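Local coordinates for MutT/nudix family protein (Streptococcus pneumoniae, PDB 4HFQ) that hydrolyses UDP-linked precursors of peptidoglycan biosynthesis as a UDP-X diphosphatase of the Nudix family, at the interface of chains A and B. Residues are numbered along the deposited sequence; one frame, centred on the assembly and turned at random. Chains: chain A/B, MutT/nudix family protein.

Contact 1: the interface of chains A and B. Residues chain A 48-50, 54; chain B 56, 59-60, 62.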
loop_
_atom_site.group_PDB
_atom_site.type_symbol
_atom_site.label_atom_id
_atom_site.label_comp_id
_atom_site.label_asym_id
_atom_site.label_seq_id
_atom_site.Cartn_x
_atom_site.Cartn_y
_atom_site.Cartn_z
ATOM N N SER A 48 17.341 16.571 -5.725
ATOM C CA SER A 48 16.545 17.149 -4.656
ATOM C C SER A 48 17.374 18.059 -3.763
ATOM O O SER A 48 18.597 17.882 -3.649
ATOM C CB SER A 48 15.906 16.032 -3.821
ATOM O OG SER A 48 16.848 15.429 -2.949
ATOM N N ASP A 49 16.699 19.017 -3.127
ATOM C CA ASP A 49 17.322 19.897 -2.130
ATOM C C ASP A 49 17.337 19.348 -0.699
ATOM O O ASP A 49 17.676 20.071 0.248
ATOM C CB ASP A 49 16.649 21.276 -2.130
ATOM C CG ASP A 49 16.930 22.060 -3.386
ATOM O OD1 ASP A 49 17.819 21.640 -4.156
ATOM O OD2 ASP A 49 16.258 23.088 -3.608
ATOM N N LEU A 50 16.979 18.077 -0.531
ATOM C CA LEU A 50 16.962 17.470 0.802
ATOM C C LEU A 50 18.349 17.552 1.446
ATOM O O LEU A 50 19.358 17.378 0.754
ATOM C CB LEU A 50 16.509 16.008 0.717
ATOM C CG LEU A 50 15.081 15.702 0.258
ATOM C CD1 LEU A 50 14.892 14.193 0.130
ATOM C CD2 LEU A 50 14.068 16.321 1.214
ATOM N N GLU A 54 17.781 14.114 5.751
ATOM C CA GLU A 54 16.543 13.828 5.027
ATOM C C GLU A 54 16.752 12.817 3.906
ATOM O O GLU A 54 15.919 11.928 3.707
ATOM C CB GLU A 54 15.938 15.113 4.472
ATOM C CG GLU A 54 15.426 16.059 5.547
ATOM C CD GLU A 54 15.105 17.434 5.016
ATOM O OE1 GLU A 54 15.869 17.940 4.164
ATOM O OE2 GLU A 54 14.098 18.019 5.460
ATOM N N ALA B 56 12.126 17.971 -3.536
ATOM C CA ALA B 56 12.233 17.832 -2.088
ATOM C C ALA B 56 10.867 17.988 -1.408
ATOM O O ALA B 56 10.520 17.188 -0.543
ATOM C CB ALA B 56 13.245 18.835 -1.536
ATOM N N LEU B 59 8.728 14.926 -1.985
ATOM C CA LEU B 59 9.234 13.756 -1.267
ATOM C C LEU B 59 8.872 13.759 0.207
ATOM O O LEU B 59 8.662 12.710 0.809
ATOM C CB LEU B 59 10.753 13.650 -1.429
ATOM C CG LEU B 59 11.210 13.133 -2.788
ATOM C CD1 LEU B 59 12.695 13.360 -2.924
ATOM C CD2 LEU B 59 10.891 11.663 -3.017
ATOM N N LYS B 60 8.812 14.938 0.814
ATOM C CA LYS B 60 8.518 14.999 2.247
ATOM C C LYS B 60 7.103 14.496 2.589
ATOM O O LYS B 60 6.188 14.685 1.799
ATOM C CB LYS B 60 8.710 16.427 2.781
ATOM C CG LYS B 60 10.165 16.871 2.807
ATOM C CD LYS B 60 10.318 18.332 3.210
ATOM C CE LYS B 60 11.776 18.712 3.045
ATOM N NZ LYS B 60 12.011 20.140 3.383
ATOM N N THR B 62 10.123 12.586 4.780
ATOM C CA THR B 62 11.169 11.630 4.475
ATOM C C THR B 62 11.255 10.482 5.487
ATOM O O THR B 62 11.647 9.370 5.128
ATOM C CB THR B 62 12.526 12.348 4.342
ATOM O OG1 THR B 62 12.786 13.109 5.525
ATOM C CG2 THR B 62 12.466 13.291 3.126
#
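A:Glu54 and A:Leu50 of one chain pack against B:Lys60, B:Thr62, B:Ala56 and B:Leu59 of the other. The side chain of A:Glu54 crosses the interface step by step. Its CB lies 3.9 Å from the hydroxyl OG1 of B:Thr62, and CG passes the same oxygen at a similar distance. Further out, the carboxylate carbon CD faces CE of B:Lys60. At the tip, OE2 lies 3.4 Å from CE of B:Lys60 and makes a salt bridge to its NZ at 3.6 Å. The carboxylate therefore lies against the end of the lysine chain, closer to its last methylene than to the amino nitrogen NZ. The charge pairing is long and probably modest in strength. The lysine is extended along its length (chi2, chi3 and chi4 near 180°), which carries its amino group out to the glutamate.

Next to the charged pair is an apolar cluster centred on A:Leu50. Its methyl groups divide the work. CD2 touches both CE of B:Lys60, at 3.8 Å, and the methyl CB of B:Ala56. CD1 meets CD1 of B:Leu59 at 3.9 Å, where the two leucines cross at about a right angle. The lysine side chain runs past A:Leu50 in the opposite direction, with its methylene CE making the contact. B:Thr62 comes to A:Leu50 tip to tip, with its methyl CG2 leading. Its CB also rests 3.5 Å from the backbone oxygen O of A:Glu54. On the other flank, B:Ala56 CB lies 3.8 Å from the backbone N of A:Asp49.

In the fold, A:Leu50 belongs to the turn between helix 27-47 and helix 52-59, and A:Glu54 to the first half of the latter. The other chain gives the second half of its own helix 52-59 and the loop that follows. The same short helix thus serves both sides of a two-fold interface.

Contact 2: the interface of chains A and B. Residues chain A 11-12, 15, 142; chain B 101-103.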
loop_
_atom_site.group_PDB
_atom_site.type_symbol
_atom_site.label_atom_id
_atom_site.label_comp_id
_atom_site.label_asym_id
_atom_site.label_seq_id
_atom_site.Cartn_x
_atom_site.Cartn_y
_atom_site.Cartn_z
ATOM N N GLN A 11 10.339 6.134 -6.514
ATOM C CA GLN A 11 9.692 5.319 -5.509
ATOM C C GLN A 11 9.574 3.869 -6.031
ATOM O O GLN A 11 9.893 2.903 -5.318
ATOM C CB GLN A 11 8.350 5.974 -5.232
ATOM C CG GLN A 11 7.556 5.389 -4.104
ATOM C CD GLN A 11 6.118 5.853 -4.222
ATOM O OE1 GLN A 11 5.353 5.339 -5.033
ATOM N NE2 GLN A 11 5.754 6.874 -3.417
ATOM N N ARG A 12 9.173 3.705 -7.279
ATOM C CA ARG A 12 9.002 2.389 -7.868
ATOM C C ARG A 12 10.336 1.652 -8.049
ATOM O O ARG A 12 10.459 0.453 -7.740
ATOM C CB ARG A 12 8.241 2.499 -9.197
ATOM C CG ARG A 12 8.009 1.171 -9.872
ATOM C CD ARG A 12 7.090 0.258 -9.076
ATOM N NE ARG A 12 6.998 -1.041 -9.730
ATOM C CZ ARG A 12 6.862 -2.201 -9.098
ATOM N NH1 ARG A 12 6.737 -2.270 -7.760
ATOM N NH2 ARG A 12 6.856 -3.317 -9.816
ATOM N N ALA A 15 11.589 0.285 -4.852
ATOM C CA ALA A 15 10.858 -0.913 -4.476
ATOM C C ALA A 15 11.300 -2.153 -5.260
ATOM O O ALA A 15 11.478 -3.223 -4.673
ATOM C CB ALA A 15 9.366 -0.675 -4.619
ATOM N N GLN A 142 4.670 5.409 -0.424
ATOM C CA GLN A 142 3.262 5.148 -0.713
ATOM C C GLN A 142 2.586 4.496 0.483
ATOM O O GLN A 142 3.089 3.506 1.012
ATOM C CB GLN A 142 3.148 4.251 -1.936
ATOM C CG GLN A 142 1.708 4.000 -2.362
ATOM C CD GLN A 142 1.605 3.147 -3.591
ATOM O OE1 GLN A 142 2.460 2.286 -3.804
ATOM N NE2 GLN A 142 0.582 3.374 -4.418
ATOM N N GLU B 101 2.249 -4.309 -4.229
ATOM C CA GLU B 101 3.465 -3.677 -4.759
ATOM C C GLU B 101 3.360 -2.174 -4.711
ATOM O O GLU B 101 2.290 -1.590 -4.926
ATOM C CB GLU B 101 3.702 -4.110 -6.190
ATOM C CG GLU B 101 4.041 -5.584 -6.330
ATOM C CD GLU B 101 4.312 -5.913 -7.758
ATOM O OE1 GLU B 101 5.469 -5.727 -8.190
ATOM O OE2 GLU B 101 3.364 -6.338 -8.454
ATOM N N VAL B 102 4.508 -1.550 -4.478
ATOM C CA VAL B 102 4.608 -0.099 -4.537
ATOM C C VAL B 102 4.395 0.348 -5.967
ATOM O O VAL B 102 4.912 -0.268 -6.898
ATOM C CB VAL B 102 5.998 0.344 -4.050
ATOM C CG1 VAL B 102 6.260 1.824 -4.368
ATOM C CG2 VAL B 102 6.161 0.054 -2.568
ATOM N N GLY B 103 3.617 1.412 -6.147
ATOM C CA GLY B 103 3.335 1.960 -7.459
ATOM C C GLY B 103 1.967 1.631 -8.015
ATOM O O GLY B 103 1.609 2.050 -9.107
HETATM O O HOH W 1 7.546 -4.954 -6.647
#
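Helix 3-23 of chain A, together with the loop residue A:Gln142 just before strand 143-153, meets the loop between strand 97-99 and helix 106-118 of chain B. A:Arg12 reaches two groups of that loop. Its NH1 donates to the backbone O of B:Val102 at 2.8 Å. This bond is bent (121° at the hydrogen). The carbonyl is met in its own plane but lies well out of the guanidinium plane. NH2 donates to the carboxylate OE1 of B:Glu101 at 3.2 Å and forms a salt bridge with it. The two flat groups are turned steeply, 71° apart, and the donor comes from above the carboxylate plane, so this is no flat, two-pronged pairing. A water joins them a second time: it lies 3.0 Å from A:Arg12 NH1 and 2.7 Å from B:Glu101 OE1. The arginine leaves the helix with CG opposite its backbone N, then bends at chi2 (65°), which brings the guanidinium alongside the loop.

B:Val102 presses its side chain onto the helix. Its CB packs 3.6 Å from the methyl CB of A:Ala15, and CG2 touches the same methyl. CG1 points roughly at right angles to that contact, toward A:Gln11, whose CG is 3.8 Å off. The valine thus rests on one face of the helix, touching A:Gln11 and A:Ala15, a turn apart, while its carbonyl is taken by A:Arg12.

A:Gln142 stretches out fully and presents its amide oxygen OE1 to the backbone N of B:Gly103, 2.8 Å away. The bond is nearly straight at the hydrogen, though the donor is tilted from the amide plane.

B:Glu101 to B:Gly103 lie in the loop of the Nudix box, a variant of the family signature that continues through helix 106-118, where the family's metal-binding glutamates sit. The contact probably helps to hold this loop of the Nudix box against the partner's N-terminal helix.

The C-alpha centres of contact 1 and contact 2 lie about 17 Å apart on the same A-B interface. They share no residues. Contact 1 joins helix 52-59 and its flanking loops in one chain to the same segment of the other. Contact 2 places the N-terminal helix of chain A, and a loop of its Nudix domain, on the Nudix loop of chain B. The N-terminal part of chain A therefore touches both parts of its partner. Each contact recurs with the chains exchanged. This suggests a closely interlocked dimer in which each active-site region is braced by the other subunit.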